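Local coordinates for spore germination protein B3 (Bacillus subtilis subsp. subtilis, PDB 3N54), which takes part in the spore's response to the germinant mixture of L-asparagine, glucose, fructose and potassium ions, as a component of a germinant receptor, at residues A108-A113 with V193-A198; S164-A169 with A182-R187. All coordinates share one frame; numbering follows the deposited sequence.

Interaction 1 (A108-A113 with V193-A198); sequences AARGNA and VGFLSA
A cation-pi stack of Arg-110 on Phe-195 spans one end of the five-stranded mixed sheet, joining segment 108-113, which begins on strand 105-109, to the edge strand 191-196 across the two strands between them. The backbones stay apart, with the CA atoms of Arg-110 and Phe-195 8.4 Å from each other, and side chains make the contact. The guanidinium lies nearly flat over the aromatic ring, the two planes 28° apart and the centres separated by 4.5 Å. The two side chains run past each other in opposite directions: CZ and NH1 of Arg-110 sit over the CB-CG end of Phe-195, while Arg-110 CG covers the far CE1-CZ rim. CG lies 4.0 Å from the ring centroid, over the face, which makes a CH-pi contact on the same face that takes the cation. With CD and NE both anti (chi2 167°, chi3 179°), the extended chain of Arg-110 spans the ring. NH2 also approaches the Leu-196 carbonyl O to 3.0 Å, but the angle is too poor for a hydrogen bond. The firm polar partner of Arg-110 is Asp-180, whose OD2 forms a salt bridge with NE, a bond that would limit how far the guanidinium can turn over the ring. From the backbone of strand 105-109, Ala-109 O comes 3.8 Å from Phe-195 CZ. Helix 79-84 adds further cover, with Glu-79 and Arg-83 against Phe-195, and Ala-169 of strand 165-172 touches the ring as well. Past the stack, Ser-197 is the N-cap of helix 198-208 and its backbone N is bound by Glu-200, while Leu-196 packs on Thr-201 and Leu-204 of that helix and on Ile-184 of strand 177-186.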
ATOM      1  N   ALA A 108       0.130   2.665   4.646  1.00 35.32           N
ATOM      2  CA  ALA A 108      -0.987   3.561   4.441  1.00 35.60           C
ATOM      3  C   ALA A 108      -1.963   3.456   5.598  1.00 36.33           C
ATOM      4  O   ALA A 108      -2.182   2.377   6.146  1.00 37.15           O
ATOM      5  CB  ALA A 108      -1.692   3.229   3.131  1.00 35.66           C
ATOM      6  N   ALA A 109      -2.531   4.591   5.981  1.00 36.07           N
ATOM      7  CA  ALA A 109      -3.555   4.611   7.005  1.00 37.09           C
ATOM      8  C   ALA A 109      -4.878   4.984   6.369  1.00 37.76           C
ATOM      9  O   ALA A 109      -4.939   5.850   5.504  1.00 37.02           O
ATOM     10  CB  ALA A 109      -3.206   5.616   8.095  1.00 36.85           C
ATOM     11  N   ARG A 110      -5.935   4.308   6.782  1.00 39.65           N
ATOM     12  CA  ARG A 110      -7.268   4.761   6.474  1.00 41.32           C
ATOM     13  C   ARG A 110      -7.473   5.885   7.471  1.00 42.01           C
ATOM     14  O   ARG A 110      -7.214   5.709   8.661  1.00 42.82           O
ATOM     15  CB  ARG A 110      -8.292   3.649   6.665  1.00 42.75           C
ATOM     16  CG  ARG A 110      -8.131   2.525   5.671  1.00 43.04           C
ATOM     17  CD  ARG A 110      -8.942   1.314   6.074  1.00 45.01           C
ATOM     18  NE  ARG A 110      -8.811   0.219   5.119  1.00 44.39           N
ATOM     19  CZ  ARG A 110      -9.603   0.020   4.065  1.00 45.42           C
ATOM     20  NH1 ARG A 110     -10.613   0.842   3.796  1.00 45.97           N
ATOM     21  NH2 ARG A 110      -9.385  -1.025   3.271  1.00 45.05           N
ATOM     22  N   GLY A 111      -7.899   7.045   6.999  1.00 42.29           N
ATOM     23  CA  GLY A 111      -8.031   8.197   7.875  1.00 43.10           C
ATOM     24  C   GLY A 111      -6.661   8.752   8.248  1.00 42.09           C
ATOM     25  O   GLY A 111      -5.692   8.599   7.511  1.00 41.06           O
ATOM     26  N   ASN A 112      -6.595   9.374   9.416  1.00 42.95           N
ATOM     27  CA  ASN A 112      -5.404  10.069   9.895  1.00 42.30           C
ATOM     28  C   ASN A 112      -4.319   9.120  10.444  1.00 40.86           C
ATOM     29  O   ASN A 112      -4.579   8.297  11.324  1.00 41.47           O
ATOM     30  CB  ASN A 112      -5.853  11.113  10.938  1.00 43.82           C
ATOM     31  CG  ASN A 112      -4.708  11.791  11.630  1.00 45.87           C
ATOM     32  OD1 ASN A 112      -4.160  11.271  12.610  1.00 49.94           O
ATOM     33  ND2 ASN A 112      -4.354  12.986  11.156  1.00 50.28           N
ATOM     34  N   ALA A 113      -3.106   9.247   9.911  1.00 38.93           N
ATOM     35  CA  ALA A 113      -1.963   8.410  10.308  1.00 38.06           C
ATOM     36  C   ALA A 113      -1.518   8.603  11.759  1.00 38.41           C
ATOM     37  O   ALA A 113      -1.147   7.639  12.424  1.00 38.21           O
ATOM     38  CB  ALA A 113      -0.781   8.658   9.376  1.00 36.43           C
ATOM     39  N   VAL A 193      -5.813   6.079  -5.049  1.00 38.44           N
ATOM     40  CA  VAL A 193      -7.110   6.215  -5.732  1.00 39.86           C
ATOM     41  C   VAL A 193      -8.205   5.368  -5.088  1.00 39.28           C
ATOM     42  O   VAL A 193      -9.374   5.486  -5.453  1.00 41.24           O
ATOM     43  CB  VAL A 193      -7.005   5.877  -7.234  1.00 40.76           C
ATOM     44  CG1 VAL A 193      -6.094   6.886  -7.947  1.00 41.98           C
ATOM     45  CG2 VAL A 193      -6.513   4.452  -7.441  1.00 39.08           C
ATOM     46  N   GLY A 194      -7.833   4.527  -4.130  1.00 37.24           N
ATOM     47  CA  GLY A 194      -8.810   3.738  -3.383  1.00 36.93           C
ATOM     48  C   GLY A 194      -8.153   2.717  -2.475  1.00 35.11           C
ATOM     49  O   GLY A 194      -6.927   2.613  -2.442  1.00 33.60           O
ATOM     50  N   PHE A 195      -8.981   1.973  -1.746  1.00 35.25           N
ATOM     51  CA  PHE A 195      -8.529   0.884  -0.882  1.00 34.50           C
ATOM     52  C   PHE A 195      -9.203  -0.433  -1.258  1.00 34.80           C
ATOM     53  O   PHE A 195     -10.335  -0.457  -1.723  1.00 35.51           O
ATOM     54  CB  PHE A 195      -8.887   1.145   0.582  1.00 34.88           C
ATOM     55  CG  PHE A 195      -8.117   2.255   1.227  1.00 36.44           C
ATOM     56  CD1 PHE A 195      -6.910   2.001   1.862  1.00 35.81           C
ATOM     57  CD2 PHE A 195      -8.616   3.548   1.236  1.00 37.99           C
ATOM     58  CE1 PHE A 195      -6.208   3.021   2.482  1.00 37.11           C
ATOM     59  CE2 PHE A 195      -7.918   4.569   1.849  1.00 38.81           C
ATOM     60  CZ  PHE A 195      -6.715   4.307   2.474  1.00 38.55           C
ATOM     61  N   LEU A 196      -8.486  -1.525  -1.036  1.00 34.23           N
ATOM     62  CA  LEU A 196      -9.043  -2.853  -1.122  1.00 34.77           C
ATOM     63  C   LEU A 196      -9.187  -3.326   0.321  1.00 35.02           C
ATOM     64  O   LEU A 196      -8.367  -2.981   1.174  1.00 34.38           O
ATOM     65  CB  LEU A 196      -8.127  -3.788  -1.914  1.00 34.53           C
ATOM     66  CG  LEU A 196      -7.976  -3.527  -3.421  1.00 34.82           C
ATOM     67  CD1 LEU A 196      -7.070  -4.572  -4.060  1.00 34.13           C
ATOM     68  CD2 LEU A 196      -9.326  -3.506  -4.116  1.00 35.89           C
ATOM     69  N   SER A 197     -10.229  -4.099   0.599  1.00 35.82           N
ATOM     70  CA  SER A 197     -10.438  -4.643   1.931  1.00 36.63           C
ATOM     71  C   SER A 197      -9.428  -5.752   2.185  1.00 36.64           C
ATOM     72  O   SER A 197      -8.762  -6.215   1.258  1.00 36.08           O
ATOM     73  CB  SER A 197     -11.861  -5.198   2.070  1.00 38.36           C
ATOM     74  OG  SER A 197     -12.081  -6.277   1.176  1.00 38.61           O
ATOM     75  N   ALA A 198      -9.325  -6.173   3.443  1.00 37.78           N
ATOM     76  CA  ALA A 198      -8.476  -7.296   3.821  1.00 38.72           C
ATOM     77  C   ALA A 198      -8.822  -8.537   3.006  1.00 40.05           C
ATOM     78  O   ALA A 198      -7.927  -9.204   2.495  1.00 40.17           O
ATOM     79  CB  ALA A 198      -8.620  -7.591   5.311  1.00 40.50           C
TER

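Interaction 2 (S164-A169 with A182-R187); sequences SYLIQA and AGIIKR
Ser-164 and Arg-187 close the open end of a beta hairpin in which Tyr-165 pairs with Ile-185 and Ile-167 with Gly-183. The strand directions differ by 151°, and both named pairs are antiparallel hydrogen-bonded pairs. At the first, Tyr-165 N gives to Ile-185 O at 3.0 Å and Ile-185 N returns to Tyr-165 O at 2.9 Å. At the second, Ile-167 N reaches Gly-183 O at 3.1 Å, and Gly-183 N reaches Ile-167 O at 2.7 Å. Apolar contacts line both faces. On one, Ile-185 CB stands over the face of the Tyr-165 ring, 3.9 Å from its centroid, with CG1 near CE2 and CG2 near OH; with CG placed between the backbone N and the carbonyl carbon (chi1 58°), the ring of Tyr-165 turns back over its cross-strand partner. Ile-167 CG2 rests against Gly-183 CA on this face, where a side chain on the glycine would be tight. On the other face Leu-166 and Ile-184 lie side by side, CD2 to CG1 at 3.8 Å. The polar contacts gather at Ser-164. Its OG accepts the Arg-187 amide N at 2.8 Å and also hydrogen-bonds the Thr-301 hydroxyl. Arg-187 bends at chi2 and chi3, and its guanidinium sets the centre of one face over Ser-164 N, 3.6 Å from the plane. An alanine in place of Arg-187 would probably leave Asp-326 without its salt-bridge mate and Gly-162 O without the NE donor, and uncover the Ser-164 amide. The chemistry is thus divided: main-chain bonds and hydrocarbon hold the buried hairpin, while a serine hydroxyl and an arginine at its open end connect it to Thr-301 and to helix 325-331.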
ATOM      1  N   SER A 164       1.782   1.306 -11.021  1.00 41.52           N
ATOM      2  CA  SER A 164       0.771   1.349  -9.984  1.00 39.92           C
ATOM      3  C   SER A 164       1.113   0.199  -9.047  1.00 38.54           C
ATOM      4  O   SER A 164       1.692  -0.801  -9.470  1.00 38.92           O
ATOM      5  CB  SER A 164      -0.635   1.181 -10.550  1.00 41.06           C
ATOM      6  OG  SER A 164      -1.037   2.313 -11.302  1.00 42.86           O
ATOM      7  N   TYR A 165       0.769   0.332  -7.775  1.00 37.46           N
ATOM      8  CA  TYR A 165       1.100  -0.702  -6.796  1.00 36.80           C
ATOM      9  C   TYR A 165       0.242  -0.605  -5.546  1.00 35.69           C
ATOM     10  O   TYR A 165      -0.482   0.375  -5.341  1.00 35.49           O
ATOM     11  CB  TYR A 165       2.586  -0.618  -6.411  1.00 37.03           C
ATOM     12  CG  TYR A 165       3.002   0.716  -5.844  1.00 37.40           C
ATOM     13  CD1 TYR A 165       3.364   1.762  -6.682  1.00 40.12           C
ATOM     14  CD2 TYR A 165       3.036   0.933  -4.470  1.00 38.17           C
ATOM     15  CE1 TYR A 165       3.749   2.992  -6.168  1.00 41.78           C
ATOM     16  CE2 TYR A 165       3.415   2.162  -3.944  1.00 39.44           C
ATOM     17  CZ  TYR A 165       3.773   3.185  -4.798  1.00 41.48           C
ATOM     18  OH  TYR A 165       4.153   4.407  -4.289  1.00 45.17           O
ATOM     19  N   LEU A 166       0.330  -1.640  -4.718  1.00 35.21           N
ATOM     20  CA  LEU A 166      -0.407  -1.690  -3.476  1.00 34.60           C
ATOM     21  C   LEU A 166       0.517  -1.391  -2.297  1.00 34.52           C
ATOM     22  O   LEU A 166       1.711  -1.655  -2.340  1.00 34.96           O
ATOM     23  CB  LEU A 166      -1.062  -3.059  -3.295  1.00 34.80           C
ATOM     24  CG  LEU A 166      -2.085  -3.508  -4.348  1.00 35.52           C
ATOM     25  CD1 LEU A 166      -2.558  -4.936  -4.064  1.00 34.99           C
ATOM     26  CD2 LEU A 166      -3.275  -2.553  -4.432  1.00 33.47           C
ATOM     27  N   ILE A 167      -0.072  -0.842  -1.247  1.00 34.34           N
ATOM     28  CA  ILE A 167       0.606  -0.550  -0.006  1.00 34.65           C
ATOM     29  C   ILE A 167      -0.290  -1.045   1.133  1.00 35.02           C
ATOM     30  O   ILE A 167      -1.479  -0.748   1.144  1.00 35.01           O
ATOM     31  CB  ILE A 167       0.862   0.956   0.111  1.00 34.48           C
ATOM     32  CG1 ILE A 167       1.489   1.308   1.460  1.00 35.73           C
ATOM     33  CG2 ILE A 167      -0.431   1.719  -0.074  1.00 34.98           C
ATOM     34  CD1 ILE A 167       1.910   2.776   1.559  1.00 37.27           C
ATOM     35  N   GLN A 168       0.271  -1.804   2.072  1.00 35.98           N
ATOM     36  CA  GLN A 168      -0.485  -2.307   3.222  1.00 37.25           C
ATOM     37  C   GLN A 168      -1.188  -1.170   3.947  1.00 37.78           C
ATOM     38  O   GLN A 168      -0.572  -0.157   4.236  1.00 37.64           O
ATOM     39  CB  GLN A 168       0.432  -3.012   4.223  1.00 38.78           C
ATOM     40  CG  GLN A 168      -0.285  -3.519   5.480  1.00 41.53           C
ATOM     41  CD  GLN A 168      -1.272  -4.625   5.180  1.00 43.65           C
ATOM     42  OE1 GLN A 168      -0.894  -5.665   4.648  1.00 45.79           O
ATOM     43  NE2 GLN A 168      -2.542  -4.418   5.537  1.00 44.20           N
ATOM     44  N   ALA A 169      -2.469  -1.351   4.254  1.00 38.47           N
ATOM     45  CA  ALA A 169      -3.230  -0.342   4.981  1.00 40.01           C
ATOM     46  C   ALA A 169      -3.415  -0.749   6.438  1.00 42.82           C
ATOM     47  O   ALA A 169      -3.460  -1.939   6.751  1.00 43.28           O
ATOM     48  CB  ALA A 169      -4.576  -0.115   4.319  1.00 39.19           C
ATOM     49  N   ALA A 182      -5.428  -2.886   1.670  1.00 37.02           N
ATOM     50  CA  ALA A 182      -4.359  -2.209   0.955  1.00 35.90           C
ATOM     51  C   ALA A 182      -4.816  -0.936   0.249  1.00 35.27           C
ATOM     52  O   ALA A 182      -5.933  -0.854  -0.240  1.00 35.48           O
ATOM     53  CB  ALA A 182      -3.755  -3.166  -0.066  1.00 35.37           C
ATOM     54  N   GLY A 183      -3.929   0.052   0.193  1.00 34.69           N
ATOM     55  CA  GLY A 183      -4.178   1.261  -0.572  1.00 34.56           C
ATOM     56  C   GLY A 183      -3.731   0.989  -1.989  1.00 34.10           C
ATOM     57  O   GLY A 183      -2.832   0.178  -2.208  1.00 33.90           O
ATOM     58  N   ILE A 184      -4.366   1.650  -2.952  1.00 34.63           N
ATOM     59  CA  ILE A 184      -4.015   1.510  -4.357  1.00 34.86           C
ATOM     60  C   ILE A 184      -3.390   2.813  -4.831  1.00 35.54           C
ATOM     61  O   ILE A 184      -4.067   3.833  -4.884  1.00 36.26           O
ATOM     62  CB  ILE A 184      -5.253   1.202  -5.229  1.00 35.92           C
ATOM     63  CG1 ILE A 184      -6.028  -0.000  -4.683  1.00 35.60           C
ATOM     64  CG2 ILE A 184      -4.838   0.948  -6.674  1.00 36.60           C
ATOM     65  CD1 ILE A 184      -7.426  -0.137  -5.276  1.00 36.22           C
ATOM     66  N   ILE A 185      -2.100   2.779  -5.161  1.00 35.67           N
ATOM     67  CA  ILE A 185      -1.383   3.953  -5.644  1.00 36.94           C
ATOM     68  C   ILE A 185      -1.309   3.885  -7.162  1.00 38.71           C
ATOM     69  O   ILE A 185      -0.810   2.911  -7.725  1.00 38.40           O
ATOM     70  CB  ILE A 185       0.059   4.045  -5.064  1.00 36.56           C
ATOM     71  CG1 ILE A 185       0.059   3.857  -3.540  1.00 36.00           C
ATOM     72  CG2 ILE A 185       0.697   5.372  -5.427  1.00 37.22           C
ATOM     73  CD1 ILE A 185      -0.827   4.833  -2.792  1.00 37.66           C
ATOM     74  N   LYS A 186      -1.820   4.914  -7.828  1.00 41.15           N
ATOM     75  CA  LYS A 186      -1.875   4.918  -9.283  1.00 43.85           C
ATOM     76  C   LYS A 186      -0.614   5.523  -9.892  1.00 45.13           C
ATOM     77  O   LYS A 186      -0.044   6.470  -9.353  1.00 44.81           O
ATOM     78  CB  LYS A 186      -3.107   5.676  -9.764  1.00 46.22           C
ATOM     79  CG  LYS A 186      -3.371   5.550 -11.264  1.00 49.90           C
ATOM     80  CD  LYS A 186      -4.765   6.017 -11.584  1.00 53.84           C
ATOM     81  CE  LYS A 186      -5.152   5.772 -13.030  1.00 57.80           C
ATOM     82  NZ  LYS A 186      -6.658   5.799 -13.138  1.00 60.09           N
ATOM     83  N   ARG A 187      -0.202   4.965 -11.025  1.00 47.01           N
ATOM     84  CA  ARG A 187       0.992   5.407 -11.743  1.00 48.88           C
ATOM     85  C   ARG A 187       0.833   6.839 -12.223  1.00 51.51           C
ATOM     86  O   ARG A 187      -0.286   7.343 -12.343  1.00 52.89           O
ATOM     87  CB  ARG A 187       1.265   4.480 -12.929  1.00 50.47           C
ATOM     88  CG  ARG A 187       0.325   4.653 -14.138  1.00 54.94           C
ATOM     89  CD  ARG A 187      -0.186   3.307 -14.662  1.00 57.73           C
ATOM     90  NE  ARG A 187       0.864   2.292 -14.694  1.00 59.28           N
ATOM     91  CZ  ARG A 187       0.673   0.979 -14.556  1.00 59.07           C
ATOM     92  NH1 ARG A 187      -0.537   0.468 -14.369  1.00 58.08           N
ATOM     93  NH2 ARG A 187       1.722   0.166 -14.585  1.00 60.45           N
TER

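Both interactions belong to the five-stranded mixed sheet, with centres about 9 Å apart. Along the chain the order is 108-113, 164-169, 182-187, 193-198, which places the hairpin of interaction 2 between the two segments of interaction 1. Across the sheet the order is the same: strands 165-172 and 177-186 lie between 105-109 and 191-196. Direct joints exist too: Leu-196 N probably hydrogen-bonds Ala-182 O at 2.8 Å, Ile-184 N probably hydrogen-bonds Gly-194 O, and Ala-108 packs against Ile-167. Interaction 1 therefore bridges over strands that interaction 2 zips together, and the sheet is tied both by neighbour-to-neighbour pairing and by side chains reaching across it.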